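Local coordinates for protein CDP-4-keto-6-deoxy-D-glucose-3-dehydrase (Yersinia pseudotuberculosis, PDB 3BB8) that probably uses pyridoxal 5'-phosphate to catalyse the C3 dehydration of CDP-4-keto-6-deoxy-D-glucose in lipopolysaccharide biosynthesis, at residues Thr122-Thr127 with Pro385-Val390; Ala369-Arg374 with Leu422-Ser427. The protein carries 1 engineered substitution. All coordinates share one frame; numbering follows the deposited sequence.

Interaction 1. Residues Thr122-Thr127 with Pro385-Val390. With PLP (pyridoxal-5'-phosphate), chain C.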
ATOM      1  N   THR A 122       5.354  -5.926 -11.512  1.00 30.26           N
ATOM      2  CA  THR A 122       4.456  -6.362 -10.445  1.00 29.84           C
ATOM      3  C   THR A 122       3.367  -7.375 -10.844  1.00 31.35           C
ATOM      4  O   THR A 122       2.579  -7.827 -10.005  1.00 30.57           O
ATOM      5  CB  THR A 122       3.842  -5.151  -9.728  1.00 30.23           C
ATOM      6  OG1 THR A 122       3.075  -4.364 -10.644  1.00 27.38           O
ATOM      7  CG2 THR A 122       4.956  -4.290  -9.142  1.00 30.44           C
ATOM      8  N   THR A 123       3.330  -7.743 -12.119  1.00 30.65           N
ATOM      9  CA  THR A 123       2.375  -8.761 -12.577  1.00 29.22           C
ATOM     10  C   THR A 123       2.974 -10.099 -12.153  1.00 26.57           C
ATOM     11  O   THR A 123       2.264 -11.037 -11.792  1.00 25.88           O
ATOM     12  CB  THR A 123       2.246  -8.770 -14.119  1.00 29.55           C
ATOM     13  OG1 THR A 123       1.575  -7.585 -14.540  1.00 29.54           O
ATOM     14  CG2 THR A 123       1.471 -10.004 -14.611  1.00 28.07           C
ATOM     15  N   VAL A 124       4.303 -10.149 -12.170  1.00 26.92           N
ATOM     16  CA  VAL A 124       5.057 -11.359 -11.850  1.00 25.05           C
ATOM     17  C   VAL A 124       5.669 -11.411 -10.448  1.00 26.26           C
ATOM     18  O   VAL A 124       5.773 -12.495  -9.861  1.00 28.27           O
ATOM     19  CB  VAL A 124       6.188 -11.565 -12.903  1.00 25.20           C
ATOM     20  CG1 VAL A 124       7.042 -12.779 -12.565  1.00 19.50           C
ATOM     21  CG2 VAL A 124       5.569 -11.738 -14.296  1.00 27.71           C
ATOM     22  N   ASN A 125       6.064 -10.260  -9.905  1.00 22.77           N
ATOM     23  CA  ASN A 125       6.694 -10.243  -8.592  1.00 24.07           C
ATOM     24  C   ASN A 125       5.945 -10.968  -7.469  1.00 23.78           C
ATOM     25  O   ASN A 125       6.559 -11.692  -6.687  1.00 25.81           O
ATOM     26  CB  ASN A 125       7.009  -8.796  -8.177  1.00 24.00           C
ATOM     27  CG  ASN A 125       8.030  -8.137  -9.101  1.00 25.04           C
ATOM     28  OD1 ASN A 125       8.595  -8.790  -9.999  1.00 24.27           O
ATOM     29  ND2 ASN A 125       8.287  -6.852  -8.880  1.00 18.31           N
ATOM     30  N   PRO A 126       4.613 -10.792  -7.374  1.00 24.05           N
ATOM     31  CA  PRO A 126       3.876 -11.474  -6.303  1.00 25.46           C
ATOM     32  C   PRO A 126       4.186 -12.971  -6.264  1.00 27.17           C
ATOM     33  O   PRO A 126       4.324 -13.552  -5.195  1.00 27.89           O
ATOM     34  CB  PRO A 126       2.414 -11.176  -6.643  1.00 25.83           C
ATOM     35  CG  PRO A 126       2.496  -9.806  -7.289  1.00 21.64           C
ATOM     36  CD  PRO A 126       3.707  -9.979  -8.203  1.00 23.58           C
ATOM     37  N   THR A 127       4.298 -13.587  -7.439  1.00 29.28           N
ATOM     38  CA  THR A 127       4.612 -15.010  -7.538  1.00 29.97           C
ATOM     39  C   THR A 127       5.930 -15.296  -6.839  1.00 29.83           C
ATOM     40  O   THR A 127       6.024 -16.206  -6.021  1.00 32.11           O
ATOM     41  CB  THR A 127       4.733 -15.456  -9.013  1.00 29.94           C
ATOM     42  OG1 THR A 127       3.427 -15.527  -9.599  1.00 30.28           O
ATOM     43  CG2 THR A 127       5.410 -16.809  -9.117  1.00 27.37           C
ATOM     44  N   PRO A 385      17.919  -6.389 -14.597  1.00 30.18           N
ATOM     45  CA  PRO A 385      18.904  -6.623 -13.546  1.00 30.38           C
ATOM     46  C   PRO A 385      18.407  -7.317 -12.286  1.00 32.72           C
ATOM     47  O   PRO A 385      19.138  -8.133 -11.731  1.00 32.79           O
ATOM     48  CB  PRO A 385      19.475  -5.227 -13.262  1.00 29.50           C
ATOM     49  CG  PRO A 385      18.539  -4.289 -13.898  1.00 29.98           C
ATOM     50  CD  PRO A 385      18.017  -5.016 -15.105  1.00 30.74           C
ATOM     51  N   TYR A 386      17.180  -7.036 -11.830  1.00 31.90           N
ATOM     52  CA  TYR A 386      16.722  -7.696 -10.596  1.00 30.51           C
ATOM     53  C   TYR A 386      16.399  -9.155 -10.805  1.00 30.04           C
ATOM     54  O   TYR A 386      16.171  -9.876  -9.844  1.00 30.58           O
ATOM     55  CB  TYR A 386      15.507  -6.985  -9.957  1.00 31.29           C
ATOM     56  CG  TYR A 386      14.134  -7.332 -10.527  1.00 30.09           C
ATOM     57  CD1 TYR A 386      13.645  -6.692 -11.678  1.00 29.52           C
ATOM     58  CD2 TYR A 386      13.307  -8.257  -9.886  1.00 27.54           C
ATOM     59  CE1 TYR A 386      12.356  -6.960 -12.170  1.00 28.31           C
ATOM     60  CE2 TYR A 386      12.013  -8.535 -10.367  1.00 30.19           C
ATOM     61  CZ  TYR A 386      11.543  -7.879 -11.507  1.00 30.52           C
ATOM     62  OH  TYR A 386      10.260  -8.118 -11.963  1.00 28.49           O
ATOM     63  N   PHE A 387      16.381  -9.603 -12.056  1.00 29.36           N
ATOM     64  CA  PHE A 387      16.095 -11.015 -12.319  1.00 31.98           C
ATOM     65  C   PHE A 387      17.370 -11.863 -12.362  1.00 33.88           C
ATOM     66  O   PHE A 387      17.315 -13.059 -12.637  1.00 34.31           O
ATOM     67  CB  PHE A 387      15.348 -11.183 -13.643  1.00 29.21           C
ATOM     68  CG  PHE A 387      13.923 -11.620 -13.481  1.00 30.33           C
ATOM     69  CD1 PHE A 387      12.932 -10.700 -13.132  1.00 29.75           C
ATOM     70  CD2 PHE A 387      13.569 -12.955 -13.671  1.00 28.56           C
ATOM     71  CE1 PHE A 387      11.595 -11.109 -12.976  1.00 27.38           C
ATOM     72  CE2 PHE A 387      12.246 -13.380 -13.519  1.00 28.62           C
ATOM     73  CZ  PHE A 387      11.252 -12.450 -13.171  1.00 28.99           C
ATOM     74  N   HIS A 388      18.509 -11.239 -12.078  1.00 37.00           N
ATOM     75  CA  HIS A 388      19.794 -11.926 -12.118  1.00 42.77           C
ATOM     76  C   HIS A 388      19.852 -13.251 -11.373  1.00 44.36           C
ATOM     77  O   HIS A 388      20.401 -14.220 -11.891  1.00 45.35           O
ATOM     78  CB  HIS A 388      20.898 -11.004 -11.594  1.00 47.18           C
ATOM     79  CG  HIS A 388      22.280 -11.564 -11.747  1.00 53.82           C
ATOM     80  ND1 HIS A 388      22.754 -12.605 -10.978  1.00 57.02           N
ATOM     81  CD2 HIS A 388      23.292 -11.225 -12.582  1.00 55.38           C
ATOM     82  CE1 HIS A 388      23.998 -12.882 -11.329  1.00 57.04           C
ATOM     83  NE2 HIS A 388      24.347 -12.059 -12.301  1.00 56.72           N
ATOM     84  N   ASP A 389      19.284 -13.305 -10.171  1.00 46.23           N
ATOM     85  CA  ASP A 389      19.317 -14.529  -9.377  1.00 47.11           C
ATOM     86  C   ASP A 389      17.971 -15.181  -9.086  1.00 46.71           C
ATOM     87  O   ASP A 389      17.911 -16.184  -8.384  1.00 46.88           O
ATOM     88  CB  ASP A 389      20.041 -14.261  -8.058  1.00 51.06           C
ATOM     89  CG  ASP A 389      21.533 -14.080  -8.244  1.00 53.32           C
ATOM     90  OD1 ASP A 389      22.095 -13.127  -7.659  1.00 56.36           O
ATOM     91  OD2 ASP A 389      22.142 -14.897  -8.973  1.00 53.83           O
ATOM     92  N   VAL A 390      16.894 -14.618  -9.617  1.00 45.58           N
ATOM     93  CA  VAL A 390      15.565 -15.176  -9.402  1.00 44.69           C
ATOM     94  C   VAL A 390      15.438 -16.583  -9.994  1.00 44.64           C
ATOM     95  O   VAL A 390      16.002 -16.880 -11.042  1.00 43.45           O
ATOM     96  CB  VAL A 390      14.480 -14.274 -10.037  1.00 44.43           C
ATOM     97  CG1 VAL A 390      13.120 -14.956  -9.974  1.00 43.25           C
ATOM     98  CG2 VAL A 390      14.440 -12.937  -9.319  1.00 45.12           C
TER
HETATM   99  N1  PLP C 500       0.351  -4.345 -14.205  1.00 36.22           N
HETATM  100  C2  PLP C 500       0.328  -3.588 -15.365  1.00 38.72           C
HETATM  101  C2A PLP C 500       0.267  -4.331 -16.693  1.00 34.87           C
HETATM  102  C3  PLP C 500       0.358  -2.164 -15.284  1.00 37.58           C
HETATM  103  O3  PLP C 500       0.341  -1.387 -16.389  1.00 42.26           O
HETATM  104  C4  PLP C 500       0.408  -1.508 -13.980  1.00 38.87           C
HETATM  105  C4A PLP C 500       0.407   0.059 -13.947  1.00 40.82           C
HETATM  106  C5  PLP C 500       0.441  -2.348 -12.819  1.00 36.77           C
HETATM  107  C6  PLP C 500       0.408  -3.787 -12.981  1.00 36.10           C
HETATM  108  C5A PLP C 500       0.496  -1.905 -11.388  1.00 33.12           C
HETATM  109  O4P PLP C 500      -0.185  -0.759 -11.133  1.00 28.67           O
HETATM  110  P   PLP C 500       0.329   0.440 -10.195  1.00 28.86           P
HETATM  111  O1P PLP C 500      -0.911   1.226  -9.823  1.00 27.71           O
HETATM  112  O2P PLP C 500       1.336   1.319 -11.144  1.00 30.42           O
HETATM  113  O3P PLP C 500       1.073  -0.123  -8.979  1.00 26.52           O
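Tyr386 carries CG between its own backbone N and carbonyl carbon (chi1 83°), a setting that carries the phenol to helix 121-129, while Asn125 swings its amide next to its own backbone N, which brings the end of the side chain to the ring. The two flat groups stand nearly at right angles, 85° apart, and meet at the ring's edge. There Tyr386 OH donates to Asn125 OD1 over 2.7 Å, lying in the amide plane on a lone pair, with a C=O...O angle of 133°. The other end of the amide is used as well, since Asn125 ND2 donates to Gly286 O of the second subunit; with oxygen and nitrogen each committed, the amide has a defined flip. Backbone bonds from Tyr386 also reach the second subunit, placing the contact at the dimer interface.

In the aspartate aminotransferase fold, helix 121-129 is the connection of a beta-alpha-beta unit between the parallel strands 112-115 and 133-140, and Thr122-Thr127 starts beside the cofactor. Thr122 OG1 lies 3.6 Å from C6 of the pyridoxal phosphate, and Thr123 OG1 is 3.5 Å from its N1. Thr123 thus lines the pocket itself and, through a hydrogen bond to Asp191 OD1, also helps to position a carboxylate that bonds the cofactor.

An apolar touch accompanies the polar one. Val124 CG1 reaches the edge of the Phe387 ring near its plane, 4.3 Å from CZ. Phe387 also presents CD1 to one face of the Tyr386 ring, 3.5 Å above its plane and displaced to the rim, which backs the phenol from that side. Leu381 touches Val124, Tyr386 and Phe387 alike, filling in around the junction.

Interaction 2. Residues Ala369-Arg374 with Leu422-Ser427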
ATOM      1  N   ALA A 369      10.160  16.384 -31.101  1.00 53.46           N
ATOM      2  CA  ALA A 369       8.905  16.843 -31.687  1.00 52.89           C
ATOM      3  C   ALA A 369       7.771  16.962 -30.668  1.00 52.60           C
ATOM      4  O   ALA A 369       6.646  17.307 -31.032  1.00 53.12           O
ATOM      5  CB  ALA A 369       8.459  15.864 -32.775  1.00 53.03           C
ATOM      6  N   LYS A 370       8.066  16.660 -29.405  1.00 52.23           N
ATOM      7  CA  LYS A 370       7.081  16.724 -28.318  1.00 50.87           C
ATOM      8  C   LYS A 370       6.103  15.552 -28.303  1.00 48.27           C
ATOM      9  O   LYS A 370       5.038  15.633 -27.701  1.00 47.76           O
ATOM     10  CB  LYS A 370       6.288  18.033 -28.405  1.00 53.77           C
ATOM     11  CG  LYS A 370       7.116  19.302 -28.374  1.00 56.23           C
ATOM     12  CD  LYS A 370       7.555  19.653 -26.975  1.00 58.33           C
ATOM     13  CE  LYS A 370       8.110  21.070 -26.934  1.00 61.45           C
ATOM     14  NZ  LYS A 370       8.538  21.483 -25.564  1.00 63.17           N
ATOM     15  N   VAL A 371       6.458  14.471 -28.986  1.00 46.53           N
ATOM     16  CA  VAL A 371       5.613  13.286 -29.028  1.00 43.35           C
ATOM     17  C   VAL A 371       6.180  12.273 -28.051  1.00 43.82           C
ATOM     18  O   VAL A 371       7.227  11.665 -28.311  1.00 43.59           O
ATOM     19  CB  VAL A 371       5.601  12.656 -30.428  1.00 42.26           C
ATOM     20  CG1 VAL A 371       4.829  11.333 -30.400  1.00 39.20           C
ATOM     21  CG2 VAL A 371       4.979  13.618 -31.417  1.00 40.64           C
ATOM     22  N   GLY A 372       5.494  12.096 -26.925  1.00 41.79           N
ATOM     23  CA  GLY A 372       5.966  11.165 -25.920  1.00 39.59           C
ATOM     24  C   GLY A 372       5.878   9.712 -26.338  1.00 38.63           C
ATOM     25  O   GLY A 372       4.953   9.311 -27.044  1.00 39.35           O
ATOM     26  N   THR A 373       6.862   8.926 -25.915  1.00 35.84           N
ATOM     27  CA  THR A 373       6.881   7.501 -26.212  1.00 36.65           C
ATOM     28  C   THR A 373       7.253   6.746 -24.934  1.00 35.39           C
ATOM     29  O   THR A 373       7.779   7.330 -23.980  1.00 30.72           O
ATOM     30  CB  THR A 373       7.921   7.135 -27.309  1.00 38.08           C
ATOM     31  OG1 THR A 373       9.230   7.529 -26.879  1.00 38.98           O
ATOM     32  CG2 THR A 373       7.588   7.828 -28.627  1.00 38.52           C
ATOM     33  N   ARG A 374       6.966   5.449 -24.926  1.00 32.56           N
ATOM     34  CA  ARG A 374       7.274   4.601 -23.787  1.00 33.16           C
ATOM     35  C   ARG A 374       7.638   3.234 -24.318  1.00 32.10           C
ATOM     36  O   ARG A 374       7.016   2.749 -25.263  1.00 34.34           O
ATOM     37  CB  ARG A 374       6.051   4.454 -22.861  1.00 32.33           C
ATOM     38  CG  ARG A 374       5.639   5.714 -22.136  1.00 32.80           C
ATOM     39  CD  ARG A 374       6.636   6.042 -21.062  1.00 34.75           C
ATOM     40  NE  ARG A 374       6.274   7.251 -20.329  1.00 37.79           N
ATOM     41  CZ  ARG A 374       6.495   8.486 -20.760  1.00 40.00           C
ATOM     42  NH1 ARG A 374       7.086   8.695 -21.934  1.00 43.09           N
ATOM     43  NH2 ARG A 374       6.131   9.518 -20.009  1.00 40.27           N
ATOM     44  N   LEU A 422      -3.260  13.978 -32.594  1.00 41.91           N
ATOM     45  CA  LEU A 422      -2.923  12.806 -33.380  1.00 42.61           C
ATOM     46  C   LEU A 422      -2.431  13.125 -34.785  1.00 45.68           C
ATOM     47  O   LEU A 422      -1.443  12.543 -35.246  1.00 46.42           O
ATOM     48  CB  LEU A 422      -4.123  11.864 -33.448  1.00 41.76           C
ATOM     49  CG  LEU A 422      -4.633  11.352 -32.095  1.00 43.37           C
ATOM     50  CD1 LEU A 422      -5.757  10.350 -32.322  1.00 44.01           C
ATOM     51  CD2 LEU A 422      -3.496  10.702 -31.318  1.00 42.62           C
ATOM     52  N   ASP A 423      -3.120  14.032 -35.472  1.00 45.03           N
ATOM     53  CA  ASP A 423      -2.719  14.411 -36.821  1.00 45.43           C
ATOM     54  C   ASP A 423      -1.283  14.919 -36.780  1.00 44.62           C
ATOM     55  O   ASP A 423      -0.484  14.615 -37.668  1.00 42.62           O
ATOM     56  CB  ASP A 423      -3.654  15.496 -37.373  1.00 44.70           C
ATOM     57  CG  ASP A 423      -4.971  14.930 -37.874  1.00 46.84           C
ATOM     58  OD1 ASP A 423      -5.967  15.681 -37.911  1.00 46.77           O
ATOM     59  OD2 ASP A 423      -5.008  13.734 -38.246  1.00 47.94           O
ATOM     60  N   TYR A 424      -0.958  15.680 -35.739  1.00 43.44           N
ATOM     61  CA  TYR A 424       0.385  16.216 -35.594  1.00 43.99           C
ATOM     62  C   TYR A 424       1.393  15.082 -35.449  1.00 45.65           C
ATOM     63  O   TYR A 424       2.472  15.122 -36.043  1.00 46.52           O
ATOM     64  CB  TYR A 424       0.478  17.129 -34.373  1.00 43.46           C
ATOM     65  CG  TYR A 424       1.900  17.533 -34.054  1.00 43.61           C
ATOM     66  CD1 TYR A 424       2.578  18.459 -34.848  1.00 43.84           C
ATOM     67  CD2 TYR A 424       2.588  16.948 -32.994  1.00 43.95           C
ATOM     68  CE1 TYR A 424       3.908  18.790 -34.592  1.00 43.73           C
ATOM     69  CE2 TYR A 424       3.917  17.270 -32.731  1.00 43.21           C
ATOM     70  CZ  TYR A 424       4.569  18.190 -33.533  1.00 43.75           C
ATOM     71  OH  TYR A 424       5.876  18.514 -33.275  1.00 45.76           O
ATOM     72  N   VAL A 425       1.042  14.080 -34.648  1.00 44.37           N
ATOM     73  CA  VAL A 425       1.917  12.938 -34.440  1.00 43.90           C
ATOM     74  C   VAL A 425       2.160  12.239 -35.771  1.00 44.11           C
ATOM     75  O   VAL A 425       3.301  11.931 -36.121  1.00 43.12           O
ATOM     76  CB  VAL A 425       1.300  11.934 -33.431  1.00 43.70           C
ATOM     77  CG1 VAL A 425       2.019  10.594 -33.495  1.00 38.48           C
ATOM     78  CG2 VAL A 425       1.390  12.506 -32.028  1.00 43.20           C
ATOM     79  N   VAL A 426       1.081  11.989 -36.504  1.00 44.11           N
ATOM     80  CA  VAL A 426       1.168  11.326 -37.797  1.00 45.17           C
ATOM     81  C   VAL A 426       2.092  12.063 -38.772  1.00 46.03           C
ATOM     82  O   VAL A 426       2.842  11.432 -39.513  1.00 46.78           O
ATOM     83  CB  VAL A 426      -0.237  11.177 -38.445  1.00 44.16           C
ATOM     84  CG1 VAL A 426      -0.110  10.815 -39.915  1.00 43.14           C
ATOM     85  CG2 VAL A 426      -1.019  10.091 -37.734  1.00 42.60           C
ATOM     86  N   SER A 427       2.044  13.390 -38.772  1.00 46.03           N
ATOM     87  CA  SER A 427       2.885  14.156 -39.681  1.00 46.15           C
ATOM     88  C   SER A 427       4.351  13.970 -39.303  1.00 46.15           C
ATOM     89  O   SER A 427       5.237  14.005 -40.164  1.00 45.14           O
ATOM     90  CB  SER A 427       2.510  15.647 -39.648  1.00 45.78           C
ATOM     91  OG  SER A 427       3.015  16.298 -38.495  1.00 46.59           O
TER
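Polar contact comes from Tyr424 and Ala369. Tyr424 OH donates to Ala369 O at 2.7 Å, approaching in the carbonyl plane on a lone pair at a C=O...O angle of 130°, and the acceptor sits at the edge of the phenol, in its plane. Tyr424 CG is anti to the backbone N (chi1 171°), which reaches the ring out from helix 419-432 to this carbonyl. The methyl of Ala369 adds a touch, with CB 3.7 Å from Tyr424 OH.

The carbonyl belongs to a helix ending: helix 359-368 closes in a Schellman motif, with Lys370 at positive phi (77°) as the first residue to leave helical geometry. The tyrosine of one helix thus bonds to the chain just where another turns away.

Apolar contact follows two residues after Ala369, at Val371. This side chain points at the helix, and its CG2 lies 3.8 Å from Val425 CG2. The same methyl is 4.0 Å from Tyr424 CE2, while CG1 also meets Val425 CG2. Val425 leans in addition on Ile411 of strand 408-411 and on Val34, and Val371 packs on Leu366 of helix 359-368. Within helix 419-432, Ser427 OG donates to Tyr424 O at 2.8 Å, tilted from the carbonyl plane.

In the fold
From the N terminus, the chain first passes Thr122-Thr127, then runs through most of the remaining strands of the large mixed sheet and long helix 293-323 to Ala369-Arg374, the first half of interaction 2. Only afterwards does Pro385-Val390 close interaction 1 across 257 intervening residues, just ahead of strand 393-394, which pairs with strand 133-140. Leu422-Ser427 then closes interaction 2, a loop of 47 residues between Arg374 and Leu422. The segments therefore alternate, and the two loops cross. Interaction 1 ties the loop before strand 393-394 to helix 121-129, which borders the cofactor; interaction 2 joins the chain just after helix 359-368 to helix 419-432. Their nearest atoms are about 15 Å apart, with centres 33 Å apart.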